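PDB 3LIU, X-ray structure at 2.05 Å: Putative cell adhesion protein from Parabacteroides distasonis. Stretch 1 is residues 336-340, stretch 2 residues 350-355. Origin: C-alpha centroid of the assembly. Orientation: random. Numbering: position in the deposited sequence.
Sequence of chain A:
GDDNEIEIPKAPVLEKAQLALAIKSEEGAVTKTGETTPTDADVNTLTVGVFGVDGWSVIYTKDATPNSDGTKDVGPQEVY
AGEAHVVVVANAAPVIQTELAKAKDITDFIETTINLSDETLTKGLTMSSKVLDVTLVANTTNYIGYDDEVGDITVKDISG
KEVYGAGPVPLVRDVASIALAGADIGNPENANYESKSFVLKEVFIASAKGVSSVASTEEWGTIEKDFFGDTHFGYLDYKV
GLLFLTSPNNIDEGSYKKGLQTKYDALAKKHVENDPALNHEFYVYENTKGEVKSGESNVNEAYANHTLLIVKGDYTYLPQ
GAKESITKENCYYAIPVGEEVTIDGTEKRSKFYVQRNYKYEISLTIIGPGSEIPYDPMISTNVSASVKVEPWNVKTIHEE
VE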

# COMPACT_ATOMS: atom_id res chain seq x y z
N PRO A 336 10.52 -12.22 -2.86
CA PRO A 336 9.18 -12.06 -2.33
C PRO A 336 9.17 -11.14 -1.12
O PRO A 336 9.75 -11.47 -0.08
CB PRO A 336 8.75 -13.48 -1.96
CG PRO A 336 10.00 -14.31 -2.03
CD PRO A 336 11.15 -13.46 -2.40
N VAL A 337 8.48 -10.00 -1.24
CA VAL A 337 8.54 -8.93 -0.22
C VAL A 337 7.82 -9.35 1.06
O VAL A 337 6.60 -9.53 1.12
CB VAL A 337 8.01 -7.60 -0.77
CG1 VAL A 337 8.11 -6.45 0.30
CG2 VAL A 337 8.82 -7.18 -2.00
N GLY A 338 8.60 -9.49 2.12
CA GLY A 338 8.05 -9.71 3.44
C GLY A 338 7.88 -11.16 3.84
O GLY A 338 7.22 -11.46 4.83
N GLU A 339 8.46 -12.06 3.07
CA GLU A 339 8.54 -13.46 3.45
C GLU A 339 9.18 -13.64 4.84
O GLU A 339 8.77 -14.48 5.66
CB GLU A 339 9.33 -14.18 2.38
CG GLU A 339 9.68 -15.62 2.72
CD GLU A 339 10.40 -16.32 1.57
OE1 GLU A 339 11.37 -15.75 1.02
OE2 GLU A 339 9.97 -17.42 1.21
N GLU A 340 10.22 -12.85 5.07
CA GLU A 340 10.86 -12.67 6.37
C GLU A 340 11.22 -11.16 6.49
O GLU A 340 11.82 -10.56 5.56
CB GLU A 340 12.11 -13.56 6.48
CG GLU A 340 12.85 -13.50 7.84
CD GLU A 340 12.10 -14.21 8.97
OE1 GLU A 340 11.23 -15.03 8.67
OE2 GLU A 340 12.39 -13.96 10.15
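Stretch 2 (350-355) SKFYVQ

How does stretch 2 run along stretch 1? It comes back against it, the end-to-end directions of the touching parts lying 158° apart, so the two segments are close to antiparallel. Glu-340 and Ser-350 form an antiparallel, non-hydrogen-bonded bridge pair with CA atoms 4.4 Å apart. Beyond this pair the backbones depart from regular strand: Lys-351 has phi/psi of 59/32, Phe-352 of -70/-42 and Tyr-353 of 53/-142. Opposite them, a type II turn runs from Pro-336 to Glu-339, closed by a weak hydrogen bond from Glu-339 N to Pro-336 O at 3.5 Å.

What holds the two backbones together? Two nearly straight hydrogen bonds do much of the work: Lys-351 N to Glu-339 O and Tyr-353 N to Gly-338 O, each 2.8 Å long. Carbonyls also receive CA-H groups, with Tyr-353 CA 3.3 Å from Val-337 O and Ser-350 CA 3.4 Å from Glu-339 O. So close an approach suits Gly-338, whose CA lies 3.8 Å from the CA of Tyr-353. A CB there would point toward stretch 2 and fall 2.5 Å from Tyr-353 O, a clash; the phi/psi of 91/12 by itself also calls for glycine.

Where does the side chain of Tyr-353 go? Its CA-to-CB bond points away overall, yet chi1 of -62° (m) and chi2 of -61° leave the ring beside the turn. Gly-338 O lies over one ring face and Val-337 O near the ring plane at its edge, while Tyr-353 CE1 comes within 3.8 Å of Glu-339 CA. Glu-339 is extended through chi1 and chi2 (both t), which carries its carboxylate out to the level of the tyrosine hydroxyl. One water joins the two ends, 2.7 Å from Tyr-353 OH and donating a weak hydrogen bond to Glu-339 OE2 at 2.9 Å.

How do the remaining side chains settle around this core? Val-337 and Val-354, both t and both pointing sideways, make an apolar contact at 4.2 Å between Val-337 CG1 and Val-354 CG2. At the other end, Glu-340 and Ser-350 share a face of the sheet; the p chi2 of Glu-340 bends its chain after a t chi1, and OE1 of Glu-340 reaches 3.3 Å from CB of Ser-350. Lys-351 points away, in keeping with its exposure. Gln-355 lies out of reach of stretch 1 but braces stretch 2 from within, its NE2 donating to Phe-352 O at 3.1 Å.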

# COMPACT_ATOMS: atom_id res chain seq x y z
N SER A 350 7.95 -13.94 10.14
CA SER A 350 7.88 -14.70 8.91
C SER A 350 6.46 -14.52 8.36
O SER A 350 5.50 -14.32 9.10
CB SER A 350 8.17 -16.19 9.16
OG SER A 350 7.05 -16.74 9.82
N LYS A 351 6.35 -14.57 7.05
CA LYS A 351 5.07 -14.47 6.37
C LYS A 351 4.32 -13.17 6.67
O LYS A 351 3.12 -13.16 6.66
CB LYS A 351 4.21 -15.71 6.65
CG LYS A 351 4.85 -17.01 6.12
CD LYS A 351 4.10 -18.26 6.54
CE LYS A 351 4.94 -19.53 6.32
NZ LYS A 351 5.50 -19.64 4.92
N PHE A 352 5.04 -12.09 6.90
CA PHE A 352 4.44 -10.77 7.09
C PHE A 352 3.87 -10.25 5.75
O PHE A 352 2.81 -9.61 5.71
CB PHE A 352 5.53 -9.80 7.60
CG PHE A 352 4.99 -8.57 8.22
CD1 PHE A 352 4.56 -8.58 9.56
CD2 PHE A 352 4.94 -7.39 7.50
CE1 PHE A 352 4.05 -7.42 10.13
CE2 PHE A 352 4.45 -6.23 8.05
CZ PHE A 352 4.00 -6.24 9.38
N TYR A 353 4.63 -10.46 4.68
CA TYR A 353 4.26 -9.99 3.36
C TYR A 353 3.93 -8.47 3.37
O TYR A 353 4.61 -7.70 4.06
CB TYR A 353 3.15 -10.91 2.75
CG TYR A 353 3.65 -12.33 2.58
CD1 TYR A 353 4.73 -12.59 1.74
CD2 TYR A 353 3.07 -13.40 3.24
CE1 TYR A 353 5.21 -13.88 1.58
CE2 TYR A 353 3.55 -14.70 3.08
CZ TYR A 353 4.62 -14.91 2.24
OH TYR A 353 5.14 -16.16 2.04
N VAL A 354 2.94 -8.04 2.61
CA VAL A 354 2.72 -6.63 2.34
C VAL A 354 1.46 -6.13 3.01
O VAL A 354 0.35 -6.48 2.62
CB VAL A 354 2.68 -6.33 0.81
CG1 VAL A 354 2.48 -4.84 0.54
CG2 VAL A 354 3.95 -6.87 0.13
N GLN A 355 1.64 -5.27 4.03
CA GLN A 355 0.55 -4.76 4.81
C GLN A 355 0.60 -3.24 4.76
O GLN A 355 1.67 -2.66 4.56
CB GLN A 355 0.61 -5.25 6.24
CG GLN A 355 0.58 -6.75 6.36
CD GLN A 355 0.65 -7.20 7.84
OE1 GLN A 355 0.13 -6.52 8.70
NE2 GLN A 355 1.29 -8.32 8.11
O HOH W 1 7.41 -16.29 0.53